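Local coordinates for protein ADP-ribose pyrophosphatase (Streptococcus suis, PDB 3O8S) that probably hydrolyses ADP-ribose at its pyrophosphate linkage as a NUDIX hydrolase, at residues A[86-91]-A[178-183]. Numbering follows the deposited sequence.
With EDO (1,2-ethanediol), chain F.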
loop_
_atom_site.group_PDB
_atom_site.type_symbol
_atom_site.label_atom_id
_atom_site.label_comp_id
_atom_site.label_asym_id
_atom_site.label_seq_id
_atom_site.Cartn_x
_atom_site.Cartn_y
_atom_site.Cartn_z
ATOM N N VAL A 86 -19.944 6.689 6.887
ATOM C CA VAL A 86 -20.446 8.022 6.573
ATOM C C VAL A 86 -21.433 7.902 5.418
ATOM O O VAL A 86 -21.237 7.088 4.504
ATOM C CB VAL A 86 -19.337 9.077 6.311
ATOM C CG1 VAL A 86 -18.617 9.445 7.610
ATOM C CG2 VAL A 86 -18.341 8.622 5.241
ATOM N N GLN A 87 -22.515 8.681 5.483
ATOM C CA GLN A 87 -23.564 8.658 4.470
ATOM C C GLN A 87 -23.424 9.835 3.523
ATOM O O GLN A 87 -23.211 10.969 3.967
ATOM C CB GLN A 87 -24.943 8.682 5.138
ATOM C CG GLN A 87 -26.095 8.329 4.203
ATOM C CD GLN A 87 -27.437 8.527 4.852
ATOM O OE1 GLN A 87 -27.632 9.435 5.661
ATOM N NE2 GLN A 87 -28.391 7.679 4.506
ATOM N N GLU A 88 -23.608 9.565 2.212
ATOM C CA GLU A 88 -23.536 10.563 1.155
ATOM C C GLU A 88 -24.939 10.963 0.682
ATOM O O GLU A 88 -25.910 10.298 1.051
ATOM C CB GLU A 88 -22.691 10.027 -0.004
ATOM C CG GLU A 88 -21.206 10.102 0.276
ATOM C CD GLU A 88 -20.360 9.450 -0.794
ATOM O OE1 GLU A 88 -20.355 8.200 -0.867
ATOM O OE2 GLU A 88 -19.680 10.187 -1.543
ATOM N N ASN A 89 -25.042 12.052 -0.128
ATOM C CA ASN A 89 -26.310 12.609 -0.656
ATOM C C ASN A 89 -27.253 11.541 -1.250
ATOM O O ASN A 89 -28.462 11.642 -1.060
ATOM C CB ASN A 89 -26.048 13.687 -1.721
ATOM C CG ASN A 89 -25.492 14.996 -1.203
ATOM O OD1 ASN A 89 -25.422 15.254 0.005
ATOM N ND2 ASN A 89 -25.095 15.866 -2.121
ATOM N N ASP A 90 -26.694 10.517 -1.928
ATOM C CA ASP A 90 -27.420 9.405 -2.540
ATOM C C ASP A 90 -27.965 8.358 -1.518
ATOM O O ASP A 90 -28.589 7.379 -1.927
ATOM C CB ASP A 90 -26.525 8.711 -3.576
ATOM C CG ASP A 90 -25.123 8.385 -3.088
ATOM O OD1 ASP A 90 -24.326 9.331 -2.893
ATOM O OD2 ASP A 90 -24.805 7.189 -2.965
ATOM N N GLY A 91 -27.738 8.581 -0.224
ATOM C CA GLY A 91 -28.191 7.696 0.851
ATOM C C GLY A 91 -27.371 6.438 1.112
ATOM O O GLY A 91 -27.770 5.609 1.937
ATOM N N PRO A 178 -27.308 0.468 3.821
ATOM C CA PRO A 178 -26.984 0.245 2.389
ATOM C C PRO A 178 -25.612 0.823 2.044
ATOM O O PRO A 178 -25.312 1.961 2.399
ATOM C CB PRO A 178 -28.127 0.929 1.619
ATOM C CG PRO A 178 -28.842 1.771 2.604
ATOM C CD PRO A 178 -28.498 1.328 3.994
ATOM N N LEU A 179 -24.762 0.015 1.407
ATOM C CA LEU A 179 -23.382 0.389 1.126
ATOM C C LEU A 179 -23.120 0.835 -0.294
ATOM O O LEU A 179 -23.721 0.322 -1.228
ATOM C CB LEU A 179 -22.439 -0.798 1.414
ATOM C CG LEU A 179 -22.226 -1.263 2.863
ATOM C CD1 LEU A 179 -21.456 -2.583 2.868
ATOM C CD2 LEU A 179 -21.429 -0.234 3.678
ATOM N N TYR A 180 -22.149 1.746 -0.453
ATOM C CA TYR A 180 -21.645 2.167 -1.757
ATOM C C TYR A 180 -20.585 1.093 -2.061
ATOM O O TYR A 180 -19.445 1.189 -1.579
ATOM C CB TYR A 180 -21.086 3.616 -1.666
ATOM C CG TYR A 180 -20.829 4.333 -2.986
ATOM C CD1 TYR A 180 -20.212 3.680 -4.054
ATOM C CD2 TYR A 180 -21.087 5.697 -3.121
ATOM C CE1 TYR A 180 -19.911 4.353 -5.240
ATOM C CE2 TYR A 180 -20.778 6.381 -4.297
ATOM C CZ TYR A 180 -20.176 5.707 -5.347
ATOM O OH TYR A 180 -19.862 6.380 -6.497
ATOM N N LEU A 181 -21.013 0.001 -2.726
ATOM C CA LEU A 181 -20.209 -1.199 -3.000
ATOM C C LEU A 181 -18.939 -0.925 -3.815
ATOM O O LEU A 181 -17.914 -1.565 -3.546
ATOM C CB LEU A 181 -21.047 -2.314 -3.644
ATOM C CG LEU A 181 -22.198 -2.857 -2.757
ATOM C CD1 LEU A 181 -23.151 -3.726 -3.550
ATOM C CD2 LEU A 181 -21.666 -3.587 -1.495
ATOM N N GLY A 182 -18.986 0.059 -4.724
ATOM C CA GLY A 182 -17.822 0.494 -5.496
ATOM C C GLY A 182 -16.716 1.042 -4.597
ATOM O O GLY A 182 -15.534 0.974 -4.944
ATOM N N LYS A 183 -17.099 1.558 -3.413
ATOM C CA LYS A 183 -16.188 2.116 -2.413
ATOM C C LYS A 183 -15.763 1.062 -1.400
ATOM O O LYS A 183 -14.584 0.995 -1.067
ATOM C CB LYS A 183 -16.826 3.319 -1.699
ATOM C CG LYS A 183 -16.828 4.548 -2.580
ATOM C CD LYS A 183 -17.459 5.734 -1.923
ATOM C CE LYS A 183 -17.317 6.910 -2.846
ATOM N NZ LYS A 183 -18.010 8.097 -2.320
HETATM C C1 EDO F . -17.522 10.238 1.318
HETATM O O1 EDO F . -16.796 11.016 0.361
HETATM C C2 EDO F . -16.745 8.964 1.614
HETATM O O2 EDO F . -17.104 7.946 0.677
#
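Glu88 and Lys183 reach toward each other tip to tip at the protein surface and form a salt bridge. Lys183 NZ lies 2.8 Å from Glu88 OE1, reaching it on the syn side and 18° out of the carboxylate plane; OE2 is equally near, so the ammonium sits close to both oxygens. Long, flexible chains suit a gap this wide. Beyond CG the lysine is fully extended, and CD of the glutamate also lies anti (chi2 174°), which carries both charges well out from their backbones. Lys183 NZ also donates to O2 of an ethanediol molecule (3.1 Å), probably from the crystallisation liquor, which is bound in addition by Ser94 and Arg74.

Tyr180 lies beside this pair. Lys183 CD rests 3.7 Å above one face of its ring, displaced toward the rim, so the aromatic surface supports the aliphatic part of the lysine. Glu88 OE1 approaches ring atom CD2 to 3.4 Å, its carboxylate turned only 23° from the ring plane. Asp90 comes to the same CD2 more loosely through OD2, its carboxylate nearly perpendicular to the ring. The second acid may add a modest long-range attraction for the lysine.

Glu88 to Gly91 form a type I beta turn, closed by Gly91 N to Glu88 O (2.8 Å); Gly91 ends the turn with a positive phi, a backbone shape that favours glycine. Pro178 and Tyr180 also bond through their backbones to Trp93. The contact thus joins the beta hairpin turn between strands 82-87 and 93-99 to the loop leading into helix 186-197, at the surface of the NUDIX fold.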